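PDB 2ZQM: prefoldin beta subunit 1 from Thermococcus sp., which acts as a molecular chaperone that stabilises a range of proteins and seems to serve archaeal de novo protein folding without using ATP. Local coordinates for residues A[30-35]-A[84-89]; A[24-29]-A[91-96]; A[38-43]-A[77-82]; A[44-49]-A[70-75]. One frame throughout, in Å; residues are numbered along the deposited sequence. Where two conformers were deposited one is given.

Contact 1. Residues A[30-35]-A[84-89]; sequences QKVQLE and VRLNAL
Val32 meets three residues of segment 84-89 with its two methyl groups. CG1 lies 3.9 Å from Leu86 CB, the side chains crossing obliquely. CG2 serves two partners: it reaches Leu89 CD1 tip to tip at 3.7 Å, and it sits over one face of the Arg85 guanidinium, displaced toward the rim and 3.5 Å from Arg85 NH2. One residue on, Gln33 CG lies 3.5 Å from Leu86 CD1, the side chains at about a right angle. Replacing Val32 by an alanine would probably open a gap beside Leu86 CB and Leu89 CD1 and take the methyl from the guanidinium face.

The bend at chi3 (57°) sets Arg85 NE back beside CB. A single water ties the guanidinium to Glu35, donating to Glu35 OE2 at 3.0 Å and accepting from Arg85 NH2 at 3.3 Å. No direct salt bridge forms, since Glu35 OE1 and Arg85 NH1 are 4.5 Å apart, but the opposite charges probably still attract.

Segments 30-35 and 84-89, of helices 6-47 and 68-111, run antiparallel at 154° in the two-helix coiled coil of the prefoldin subunit, with Val32 buried in its seam. Leu82 of helix 68-111 continues the packing against Val32 and Glu35, while Leu86 also touches Lys29 and Leu36 of helix 6-47.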
loop_
_atom_site.group_PDB
_atom_site.type_symbol
_atom_site.label_atom_id
_atom_site.label_comp_id
_atom_site.label_asym_id
_atom_site.label_seq_id
_atom_site.Cartn_x
_atom_site.Cartn_y
_atom_site.Cartn_z
ATOM N N GLN A 30 3.652 11.315 12.546
ATOM C CA GLN A 30 3.888 9.927 12.919
ATOM C C GLN A 30 4.686 9.155 11.869
ATOM O O GLN A 30 5.461 8.264 12.208
ATOM C CB GLN A 30 2.556 9.236 13.204
ATOM C CG GLN A 30 1.815 9.874 14.356
ATOM C CD GLN A 30 0.473 9.227 14.636
ATOM O OE1 GLN A 30 -0.166 8.668 13.741
ATOM N NE2 GLN A 30 0.030 9.320 15.881
ATOM N N LYS A 31 4.501 9.475 10.598
ATOM C CA LYS A 31 5.285 8.795 9.589
ATOM C C LYS A 31 6.752 9.214 9.787
ATOM O O LYS A 31 7.659 8.382 9.784
ATOM C CB LYS A 31 4.812 9.163 8.184
ATOM C CG LYS A 31 5.588 8.438 7.091
ATOM C CD LYS A 31 5.032 8.710 5.700
ATOM C CE LYS A 31 5.837 7.967 4.633
ATOM N NZ LYS A 31 5.277 8.137 3.262
ATOM N N VAL A 32 6.985 10.509 9.963
ATOM C CA VAL A 32 8.347 10.996 10.187
ATOM C C VAL A 32 8.958 10.367 11.453
ATOM O O VAL A 32 10.125 9.975 11.457
ATOM C CB VAL A 32 8.378 12.548 10.309
ATOM C CG1 VAL A 32 9.729 13.007 10.828
ATOM C CG2 VAL A 32 8.127 13.188 8.938
ATOM N N GLN A 33 8.160 10.272 12.514
ATOM C CA GLN A 33 8.625 9.698 13.779
ATOM C C GLN A 33 9.022 8.232 13.630
ATOM O O GLN A 33 9.986 7.780 14.241
ATOM C CB GLN A 33 7.543 9.809 14.862
ATOM C CG GLN A 33 7.288 11.213 15.390
ATOM C CD GLN A 33 6.202 11.250 16.460
ATOM O OE1 GLN A 33 5.076 10.796 16.236
ATOM N NE2 GLN A 33 6.534 11.801 17.624
ATOM N N LEU A 34 8.276 7.489 12.819
ATOM C CA LEU A 34 8.570 6.074 12.613
ATOM C C LEU A 34 9.905 5.926 11.881
ATOM O O LEU A 34 10.751 5.115 12.262
ATOM C CB LEU A 34 7.453 5.419 11.812
ATOM C CG LEU A 34 7.708 3.974 11.386
ATOM C CD1 LEU A 34 8.128 3.127 12.595
ATOM C CD2 LEU A 34 6.446 3.420 10.742
ATOM N N GLU A 35 10.081 6.712 10.825
ATOM C CA GLU A 35 11.310 6.690 10.062
ATOM C C GLU A 35 12.481 7.094 10.941
ATOM O O GLU A 35 13.579 6.538 10.827
ATOM C CB GLU A 35 11.227 7.664 8.891
ATOM C CG GLU A 35 10.378 7.200 7.738
ATOM C CD GLU A 35 10.267 8.262 6.656
ATOM O OE1 GLU A 35 11.324 8.747 6.187
ATOM O OE2 GLU A 35 9.129 8.609 6.281
ATOM N N VAL A 84 14.693 17.692 11.860
ATOM C CA VAL A 84 14.323 19.041 11.433
ATOM C C VAL A 84 12.871 18.981 10.937
ATOM O O VAL A 84 12.061 19.865 11.228
ATOM C CB VAL A 84 15.206 19.553 10.264
ATOM C CG1 VAL A 84 14.591 20.829 9.663
ATOM C CG2 VAL A 84 16.613 19.874 10.761
ATOM N N ARG A 85 12.547 17.929 10.190
ATOM C CA ARG A 85 11.203 17.777 9.649
ATOM C C ARG A 85 10.199 17.544 10.757
ATOM O O ARG A 85 9.105 18.085 10.733
ATOM C CB ARG A 85 11.153 16.613 8.659
ATOM C CG ARG A 85 11.922 16.862 7.369
ATOM C CD ARG A 85 11.781 15.679 6.435
ATOM N NE ARG A 85 10.372 15.411 6.155
ATOM C CZ ARG A 85 9.916 14.228 5.757
ATOM N NH1 ARG A 85 10.766 13.218 5.594
ATOM N NH2 ARG A 85 8.618 14.051 5.543
ATOM N N LEU A 86 10.586 16.736 11.738
ATOM C CA LEU A 86 9.711 16.435 12.852
ATOM C C LEU A 86 9.371 17.714 13.617
ATOM O O LEU A 86 8.216 17.952 13.953
ATOM C CB LEU A 86 10.378 15.421 13.792
ATOM C CG LEU A 86 9.558 15.067 15.039
ATOM C CD1 LEU A 86 8.251 14.456 14.590
ATOM C CD2 LEU A 86 10.338 14.098 15.942
ATOM N N ASN A 87 10.370 18.546 13.886
ATOM C CA ASN A 87 10.118 19.782 14.611
ATOM C C ASN A 87 9.158 20.704 13.875
ATOM O O ASN A 87 8.285 21.300 14.492
ATOM C CB ASN A 87 11.425 20.526 14.879
ATOM C CG ASN A 87 12.279 19.829 15.907
ATOM O OD1 ASN A 87 11.813 18.921 16.597
ATOM N ND2 ASN A 87 13.532 20.253 16.027
ATOM N N ALA A 88 9.320 20.835 12.563
ATOM C CA ALA A 88 8.433 21.700 11.792
ATOM C C ALA A 88 6.989 21.213 11.904
ATOM O O ALA A 88 6.063 22.018 12.099
ATOM C CB ALA A 88 8.869 21.738 10.342
ATOM N N LEU A 89 6.790 19.899 11.791
ATOM C CA LEU A 89 5.445 19.328 11.893
ATOM C C LEU A 89 4.863 19.520 13.294
ATOM O O LEU A 89 3.662 19.750 13.445
ATOM C CB LEU A 89 5.467 17.829 11.525
ATOM C CG LEU A 89 5.639 17.559 10.026
ATOM C CD1 LEU A 89 5.951 16.077 9.768
ATOM C CD2 LEU A 89 4.361 17.968 9.299
HETATM O O HOH W 1 7.466 11.012 5.420
#

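Contact 2. Residues A[24-29]-A[91-96]; sequences LVVQQK and RQEKKL
Lys29 and Glu93 both leave their helices with CG anti to the backbone N, and a turn at chi3 of Lys29 (66°) then sets CE so that the ammonium group faces the carboxylate. The two chains cross at about a right angle and close a salt bridge. Its main bond runs from Lys29 NZ to Glu93 OE1 at 2.8 Å, meeting the oxygen on its syn side, 19° out of the carboxylate plane; a weak second bond links Lys29 NZ to Glu93 OE2 at 3.2 Å. One methyl, Val26 CG2, lies against the bridge, 3.6 Å from Glu93 OE2.

Beside it, Val25 divides its methyls between two partners. CG1 packs against the start of Glu93, 4.0 Å from Glu93 CB, and CG2 lies 3.9 Å from Leu96 CD1. An alanine in place of Glu93 would probably leave the Lys29 ammonium without its charged mate and free to turn, while the CB contact with Val25 remained.

Salt bridge and valine packing both belong to the antiparallel coiled coil of the subunit, in which segments 24-29 of helix 6-47 and 91-96 of helix 68-111 meet at 155°. Toward the N-terminal end of helix 6-47, Tyr18 and Leu22 continue the packing against Leu96, and Leu22 also touches Glu93; on helix 68-111, Leu86 and Glu90 flank Lys29.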
loop_
_atom_site.group_PDB
_atom_site.type_symbol
_atom_site.label_atom_id
_atom_site.label_comp_id
_atom_site.label_asym_id
_atom_site.label_seq_id
_atom_site.Cartn_x
_atom_site.Cartn_y
_atom_site.Cartn_z
ATOM N N LEU A 24 -4.421 15.042 9.689
ATOM C CA LEU A 24 -3.416 14.861 8.643
ATOM C C LEU A 24 -2.009 15.196 9.147
ATOM O O LEU A 24 -1.062 14.421 8.943
ATOM C CB LEU A 24 -3.749 15.731 7.427
ATOM C CG LEU A 24 -2.693 15.796 6.313
ATOM C CD1 LEU A 24 -2.458 14.402 5.710
ATOM C CD2 LEU A 24 -3.155 16.781 5.241
ATOM N N VAL A 25 -1.868 16.342 9.807
ATOM C CA VAL A 25 -0.566 16.752 10.331
ATOM C C VAL A 25 -0.021 15.700 11.280
ATOM O O VAL A 25 1.174 15.383 11.264
ATOM C CB VAL A 25 -0.661 18.120 11.066
ATOM C CG1 VAL A 25 0.611 18.394 11.880
ATOM C CG2 VAL A 25 -0.859 19.240 10.033
ATOM N N VAL A 26 -0.901 15.145 12.104
ATOM C CA VAL A 26 -0.489 14.117 13.052
ATOM C C VAL A 26 -0.040 12.858 12.309
ATOM O O VAL A 26 0.943 12.213 12.693
ATOM C CB VAL A 26 -1.633 13.803 14.042
ATOM C CG1 VAL A 26 -1.323 12.530 14.836
ATOM C CG2 VAL A 26 -1.792 14.974 15.003
ATOM N N GLN A 27 -0.743 12.509 11.238
ATOM C CA GLN A 27 -0.343 11.343 10.459
ATOM C C GLN A 27 1.017 11.626 9.806
ATOM O O GLN A 27 1.855 10.731 9.694
ATOM C CB GLN A 27 -1.377 11.028 9.377
ATOM C CG GLN A 27 -2.776 10.763 9.915
ATOM C CD GLN A 27 -3.802 10.524 8.815
ATOM O OE1 GLN A 27 -3.757 11.153 7.757
ATOM N NE2 GLN A 27 -4.747 9.625 9.074
ATOM N N GLN A 28 1.244 12.862 9.363
ATOM C CA GLN A 28 2.525 13.183 8.741
ATOM C C GLN A 28 3.618 13.113 9.783
ATOM O O GLN A 28 4.714 12.609 9.520
ATOM C CB GLN A 28 2.517 14.590 8.111
ATOM C CG GLN A 28 1.540 14.750 6.959
ATOM C CD GLN A 28 1.438 16.181 6.452
ATOM O OE1 GLN A 28 1.425 17.131 7.232
ATOM N NE2 GLN A 28 1.341 16.334 5.143
ATOM N N LYS A 29 3.320 13.623 10.976
ATOM C CA LYS A 29 4.285 13.614 12.061
ATOM C C LYS A 29 4.658 12.176 12.448
ATOM O O LYS A 29 5.837 11.851 12.650
ATOM C CB LYS A 29 3.715 14.343 13.282
ATOM C CG LYS A 29 4.723 14.494 14.421
ATOM C CD LYS A 29 4.102 15.042 15.697
ATOM C CE LYS A 29 3.108 14.067 16.300
ATOM N NZ LYS A 29 2.619 14.565 17.612
ATOM N N ARG A 91 5.540 21.978 15.193
ATOM C CA ARG A 91 5.174 23.389 15.302
ATOM C C ARG A 91 3.814 23.600 14.644
ATOM O O ARG A 91 2.987 24.343 15.164
ATOM C CB ARG A 91 6.225 24.302 14.661
ATOM C CG ARG A 91 7.467 24.478 15.537
ATOM C CD ARG A 91 8.353 25.613 15.049
ATOM N NE ARG A 91 9.029 25.286 13.802
ATOM C CZ ARG A 91 10.182 24.633 13.715
ATOM N NH1 ARG A 91 10.813 24.237 14.812
ATOM N NH2 ARG A 91 10.691 24.361 12.524
ATOM N N GLN A 92 3.574 22.944 13.509
ATOM C CA GLN A 92 2.274 23.061 12.838
ATOM C C GLN A 92 1.183 22.467 13.739
ATOM O O GLN A 92 0.095 23.034 13.868
ATOM C CB GLN A 92 2.274 22.306 11.514
ATOM C CG GLN A 92 3.139 22.934 10.433
ATOM C CD GLN A 92 2.783 22.414 9.060
ATOM O OE1 GLN A 92 3.319 21.407 8.610
ATOM N NE2 GLN A 92 1.855 23.094 8.393
ATOM N N GLU A 93 1.473 21.318 14.345
ATOM C CA GLU A 93 0.524 20.657 15.240
ATOM C C GLU A 93 0.136 21.553 16.417
ATOM O O GLU A 93 -1.047 21.692 16.744
ATOM C CB GLU A 93 1.110 19.342 15.765
ATOM C CG GLU A 93 0.279 18.701 16.874
ATOM C CD GLU A 93 0.869 17.392 17.385
ATOM O OE1 GLU A 93 2.108 17.287 17.487
ATOM O OE2 GLU A 93 0.092 16.472 17.704
ATOM N N LYS A 94 1.136 22.147 17.060
ATOM C CA LYS A 94 0.899 23.038 18.194
ATOM C C LYS A 94 0.023 24.216 17.759
ATOM O O LYS A 94 -0.873 24.632 18.486
ATOM C CB LYS A 94 2.228 23.547 18.750
ATOM N N LYS A 95 0.281 24.760 16.577
ATOM C CA LYS A 95 -0.521 25.867 16.078
ATOM C C LYS A 95 -1.973 25.431 15.896
ATOM O O LYS A 95 -2.904 26.180 16.204
ATOM C CB LYS A 95 -0.003 26.360 14.732
ATOM C CG LYS A 95 1.125 27.368 14.800
ATOM C CD LYS A 95 1.469 27.846 13.385
ATOM C CE LYS A 95 2.747 28.646 13.357
ATOM N NZ LYS A 95 3.057 29.090 11.976
ATOM N N LEU A 96 -2.171 24.225 15.377
ATOM C CA LEU A 96 -3.531 23.743 15.155
ATOM C C LEU A 96 -4.262 23.500 16.459
ATOM O O LEU A 96 -5.452 23.797 16.568
ATOM C CB LEU A 96 -3.527 22.473 14.309
ATOM C CG LEU A 96 -3.676 22.729 12.809
ATOM C CD1 LEU A 96 -3.290 21.480 12.021
ATOM C CD2 LEU A 96 -5.121 23.168 12.523
#

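Contact 3. Residues A[38-43]-A[77-82]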
loop_
_atom_site.group_PDB
_atom_site.type_symbol
_atom_site.label_atom_id
_atom_site.label_comp_id
_atom_site.label_asym_id
_atom_site.label_seq_id
_atom_site.Cartn_x
_atom_site.Cartn_y
_atom_site.Cartn_z
ATOM N N GLU A 38 13.400 4.186 13.240
ATOM C CA GLU A 38 14.109 3.153 12.506
ATOM C C GLU A 38 15.549 3.580 12.217
ATOM O O GLU A 38 16.488 2.784 12.362
ATOM C CB GLU A 38 13.382 2.856 11.197
ATOM C CG GLU A 38 11.913 2.487 11.383
ATOM C CD GLU A 38 11.146 2.410 10.067
ATOM O OE1 GLU A 38 11.430 3.223 9.151
ATOM O OE2 GLU A 38 10.243 1.548 9.954
ATOM N N ALA A 39 15.737 4.833 11.817
ATOM C CA ALA A 39 17.086 5.318 11.518
ATOM C C ALA A 39 17.976 5.305 12.762
ATOM O O ALA A 39 19.156 4.948 12.689
ATOM C CB ALA A 39 17.026 6.727 10.930
ATOM N N LYS A 40 17.419 5.698 13.901
ATOM C CA LYS A 40 18.194 5.716 15.134
ATOM C C LYS A 40 18.584 4.295 15.526
ATOM O O LYS A 40 19.705 4.058 15.974
ATOM C CB LYS A 40 17.400 6.386 16.256
ATOM C CG LYS A 40 17.329 7.913 16.134
ATOM C CD LYS A 40 16.631 8.523 17.335
ATOM C CE LYS A 40 16.651 10.050 17.263
ATOM N NZ LYS A 40 15.991 10.670 18.448
ATOM N N LYS A 41 17.660 3.351 15.340
ATOM C CA LYS A 41 17.921 1.941 15.645
ATOM C C LYS A 41 19.050 1.413 14.752
ATOM O O LYS A 41 19.943 0.693 15.203
ATOM C CB LYS A 41 16.655 1.105 15.403
ATOM C CG LYS A 41 15.565 1.287 16.436
ATOM C CD LYS A 41 14.382 0.385 16.110
ATOM C CE LYS A 41 13.346 0.393 17.221
ATOM N NZ LYS A 41 12.198 -0.498 16.883
ATOM N N ALA A 42 19.000 1.769 13.473
ATOM C CA ALA A 42 20.027 1.353 12.530
ATOM C C ALA A 42 21.391 1.949 12.903
ATOM O O ALA A 42 22.414 1.274 12.824
ATOM C CB ALA A 42 19.633 1.784 11.119
ATOM N N LEU A 43 21.411 3.220 13.295
ATOM C CA LEU A 43 22.667 3.871 13.671
ATOM C C LEU A 43 23.257 3.219 14.916
ATOM O O LEU A 43 24.470 3.010 15.020
ATOM C CB LEU A 43 22.438 5.357 13.955
ATOM C CG LEU A 43 23.633 6.116 14.544
ATOM C CD1 LEU A 43 24.811 6.062 13.582
ATOM C CD2 LEU A 43 23.243 7.559 14.829
ATOM N N GLU A 77 23.191 11.965 9.170
ATOM C CA GLU A 77 22.574 12.983 8.334
ATOM C C GLU A 77 21.082 12.720 8.146
ATOM O O GLU A 77 20.268 13.642 8.175
ATOM C CB GLU A 77 23.287 13.052 6.977
ATOM C CG GLU A 77 24.660 13.696 7.094
ATOM C CD GLU A 77 25.447 13.600 5.820
ATOM O OE1 GLU A 77 24.811 13.557 4.754
ATOM O OE2 GLU A 77 26.694 13.578 5.883
ATOM N N LYS A 78 20.721 11.458 7.953
ATOM C CA LYS A 78 19.320 11.110 7.783
ATOM C C LYS A 78 18.544 11.487 9.038
ATOM O O LYS A 78 17.434 12.027 8.969
ATOM C CB LYS A 78 19.162 9.602 7.526
ATOM C CG LYS A 78 17.702 9.205 7.338
ATOM C CD LYS A 78 17.531 7.742 6.939
ATOM C CE LYS A 78 16.057 7.426 6.684
ATOM N NZ LYS A 78 15.807 5.978 6.403
ATOM N N ILE A 79 19.120 11.176 10.191
ATOM C CA ILE A 79 18.482 11.491 11.461
ATOM C C ILE A 79 18.372 13.006 11.643
ATOM O O ILE A 79 17.348 13.518 12.099
ATOM C CB ILE A 79 19.294 10.888 12.623
ATOM C CG1 ILE A 79 19.126 9.366 12.609
ATOM C CG2 ILE A 79 18.859 11.497 13.947
ATOM C CD1 ILE A 79 20.240 8.627 13.342
ATOM N N GLU A 80 19.438 13.716 11.297
ATOM C CA GLU A 80 19.442 15.175 11.410
ATOM C C GLU A 80 18.266 15.709 10.607
ATOM O O GLU A 80 17.464 16.502 11.104
ATOM C CB GLU A 80 20.764 15.732 10.864
ATOM C CG GLU A 80 20.729 17.245 10.554
ATOM C CD GLU A 80 21.924 17.709 9.747
ATOM O OE1 GLU A 80 22.841 16.890 9.502
ATOM O OE2 GLU A 80 21.948 18.904 9.361
ATOM N N THR A 81 18.154 15.247 9.364
ATOM C CA THR A 81 17.084 15.673 8.468
ATOM C C THR A 81 15.687 15.397 9.006
ATOM O O THR A 81 14.819 16.273 8.981
ATOM C CB THR A 81 17.216 14.992 7.087
ATOM O OG1 THR A 81 18.398 15.476 6.438
ATOM C CG2 THR A 81 15.999 15.296 6.209
ATOM N N LEU A 82 15.467 14.174 9.476
ATOM C CA LEU A 82 14.173 13.791 10.013
ATOM C C LEU A 82 13.804 14.598 11.252
ATOM O O LEU A 82 12.634 14.917 11.465
ATOM C CB LEU A 82 14.179 12.290 10.328
ATOM C CG LEU A 82 14.150 11.401 9.079
ATOM C CD1 LEU A 82 14.523 9.956 9.430
ATOM C CD2 LEU A 82 12.769 11.467 8.461
#
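In the antiparallel coiled coil of this prefoldin subunit, Ala39 of helix 6-47 faces Ile79 of helix 68-111, their CA atoms 6.3 Å apart. Ala39 CB lies 3.8 Å from Ile79 CG1. The same methyl is flanked by the aliphatic part of Lys78, whose CD is 4.1 Å away from Ala39 CB, and more distantly by Leu82.

Ile79 CG1 stands anti to the carbonyl carbon (chi1 -71°). Beyond it, the terminal CD1 enters a site on the facing helix bounded by Ala39, Lys40 and Leu43. The closest approach is between Ile79 CD1 and Leu43 CD2 at 3.5 Å, where the two side chains cross at about a right angle. Lys40 runs past at a similar angle, its CG 4.1 Å from Ile79 CD1, and its ammonium group forms a weak, long ion pair with Glu83.

Leu36 of helix 6-47 also touches Ile79 and Leu82, and Ala42 packs on Val59 of the second subunit. An apolar seam of alanine, isoleucine and leucine, bordered by the aliphatic parts of lysines, is the kind of interface by which a two-stranded antiparallel coiled coil holds together.

Contact 4. Residues A[44-49]-A[70-75]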
loop_
_atom_site.group_PDB
_atom_site.type_symbol
_atom_site.label_atom_id
_atom_site.label_comp_id
_atom_site.label_asym_id
_atom_site.label_seq_id
_atom_site.Cartn_x
_atom_site.Cartn_y
_atom_site.Cartn_z
ATOM N N ASP A 44 22.381 2.934 15.869
ATOM C CA ASP A 44 22.775 2.309 17.124
ATOM C C ASP A 44 23.490 0.999 16.785
ATOM O O ASP A 44 24.591 0.732 17.271
ATOM C CB ASP A 44 21.518 2.045 17.966
ATOM C CG ASP A 44 21.791 2.026 19.465
ATOM O OD1 ASP A 44 20.866 1.647 20.224
ATOM O OD2 ASP A 44 22.912 2.390 19.887
ATOM N N GLU A 45 22.865 0.194 15.926
ATOM C CA GLU A 45 23.436 -1.079 15.531
ATOM C C GLU A 45 24.729 -0.959 14.759
ATOM O O GLU A 45 25.672 -1.706 15.010
ATOM C CB GLU A 45 22.416 -1.888 14.721
ATOM C CG GLU A 45 23.025 -3.098 14.020
ATOM C CD GLU A 45 22.052 -4.259 13.869
ATOM O OE1 GLU A 45 20.821 -4.034 13.928
ATOM O OE2 GLU A 45 22.527 -5.399 13.683
ATOM N N ILE A 46 24.804 -0.021 13.823
ATOM C CA ILE A 46 26.032 0.117 13.053
ATOM C C ILE A 46 27.157 0.633 13.951
ATOM O O ILE A 46 28.309 0.234 13.813
ATOM C CB ILE A 46 25.841 1.071 11.837
ATOM C CG1 ILE A 46 24.844 0.446 10.848
ATOM C CG2 ILE A 46 27.192 1.365 11.161
ATOM C CD1 ILE A 46 25.277 -0.896 10.281
ATOM N N GLU A 47 26.829 1.515 14.879
ATOM C CA GLU A 47 27.865 2.042 15.744
ATOM C C GLU A 47 28.465 0.976 16.655
ATOM O O GLU A 47 29.609 1.112 17.093
ATOM C CB GLU A 47 27.322 3.211 16.559
ATOM C CG GLU A 47 27.105 4.440 15.689
ATOM C CD GLU A 47 26.788 5.677 16.486
ATOM O OE1 GLU A 47 26.092 5.555 17.509
ATOM O OE2 GLU A 47 27.223 6.774 16.081
ATOM N N SER A 48 27.713 -0.092 16.917
ATOM C CA SER A 48 28.220 -1.159 17.781
ATOM C C SER A 48 29.198 -2.098 17.074
ATOM O O SER A 48 29.825 -2.939 17.718
ATOM C CB SER A 48 27.061 -1.969 18.385
ATOM O OG SER A 48 26.476 -2.841 17.432
ATOM N N LEU A 49 29.337 -1.961 15.756
ATOM C CA LEU A 49 30.254 -2.807 14.988
ATOM C C LEU A 49 31.731 -2.453 15.186
ATOM O O LEU A 49 32.068 -1.303 15.488
ATOM C CB LEU A 49 29.956 -2.688 13.495
ATOM C CG LEU A 49 28.566 -3.074 12.994
ATOM C CD1 LEU A 49 28.471 -2.751 11.522
ATOM C CD2 LEU A 49 28.319 -4.546 13.240
ATOM N N LYS A 70 31.526 5.730 7.034
ATOM C CA LYS A 70 30.678 6.369 6.042
ATOM C C LYS A 70 29.195 6.079 6.276
ATOM O O LYS A 70 28.340 6.955 6.111
ATOM C CB LYS A 70 31.102 5.924 4.649
ATOM C CG LYS A 70 32.492 6.404 4.288
ATOM C CD LYS A 70 32.991 5.752 3.006
ATOM C CE LYS A 70 34.393 6.228 2.661
ATOM N NZ LYS A 70 34.985 5.432 1.547
ATOM N N ALA A 71 28.879 4.851 6.662
ATOM C CA ALA A 71 27.485 4.500 6.908
ATOM C C ALA A 71 26.951 5.259 8.120
ATOM O O ALA A 71 25.801 5.708 8.133
ATOM C CB ALA A 71 27.365 3.006 7.125
ATOM N N VAL A 72 27.787 5.383 9.142
ATOM C CA VAL A 72 27.418 6.100 10.360
ATOM C C VAL A 72 27.121 7.558 9.992
ATOM O O VAL A 72 26.097 8.101 10.374
ATOM C CB VAL A 72 28.573 6.028 11.397
ATOM C CG1 VAL A 72 28.387 7.079 12.521
ATOM C CG2 VAL A 72 28.608 4.628 12.007
ATOM N N ALA A 73 28.003 8.169 9.210
ATOM C CA ALA A 73 27.821 9.561 8.809
ATOM C C ALA A 73 26.522 9.766 8.041
ATOM O O ALA A 73 25.773 10.693 8.323
ATOM C CB ALA A 73 29.004 10.017 7.963
ATOM N N GLU A 74 26.261 8.895 7.069
ATOM C CA GLU A 74 25.052 9.003 6.272
ATOM C C GLU A 74 23.800 8.807 7.127
ATOM O O GLU A 74 22.774 9.421 6.863
ATOM C CB GLU A 74 25.103 7.995 5.115
ATOM C CG GLU A 74 26.140 8.365 4.051
ATOM C CD GLU A 74 26.248 7.349 2.925
ATOM O OE1 GLU A 74 25.207 6.999 2.336
ATOM O OE2 GLU A 74 27.378 6.907 2.620
ATOM N N LEU A 75 23.885 7.964 8.153
ATOM C CA LEU A 75 22.745 7.737 9.038
ATOM C C LEU A 75 22.556 8.960 9.937
ATOM O O LEU A 75 21.434 9.355 10.221
ATOM C CB LEU A 75 22.955 6.484 9.894
ATOM C CG LEU A 75 22.477 5.192 9.229
ATOM C CD1 LEU A 75 23.058 3.985 9.977
ATOM C CD2 LEU A 75 20.965 5.162 9.226
#
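Ile46 and Val72 make the closest approach of this contact, at the end of the coiled coil where helix 6-47 gives way to the strands 55-59 and 62-66. Their side chains slide past each other in opposite directions, with Ile46 CG2 3.7 Å from Val72 CG2. Ile46 CG1, anti to the carbonyl carbon (chi1 -65°), meets Leu75 CD1 at 4.1 Å, the side chains crossing at about a right angle. Ala71 CB adds a more distant touch to Ile46 CG2, at 4.4 Å. Ile46 and Ala71 are buried, and Leu62 of the second subunit packs on both.

Glu47 stands at the partly exposed margin, where a carboxylate oxygen rather than a methyl meets Val72: Glu47 OE2 comes within 3.8 Å of Val72 CG1.

Two bonds grip Glu45 O: Ser48 OG donates at 2.8 Å and Ser48 N at 3.2 Å, both from the same face of the carbonyl plane. Lys68 bonds to the carbonyl oxygens of Glu47 and Leu49. The chemistry implies that apolar packing joins the helices, while polar bonds probably steady the turn after helix 6-47, and the neighbouring subunit is met by apolar packing together with a salt bridge from Glu45 to its Lys57.

Overall arrangement
All four contacts join helix 6-47 to helix 68-111, nested along the chain from contact 2 outermost, through contacts 1 and 3, to contact 4 nearest the strands 55-59 and 62-66. Contacts 1 and 2 lie near the centre of the chain and are largely surface contacts, each with one buried valine; charge enters both, through a water in contact 1 and a direct salt bridge in contact 2. Contacts 3 and 4 are partly buried and rely on apolar side chains across the helices. Neighbours touch, Leu82 linking contacts 1 and 3 and Leu75 contacts 3 and 4. The second subunit reaches only contacts 3 and 4, most extensively contact 4.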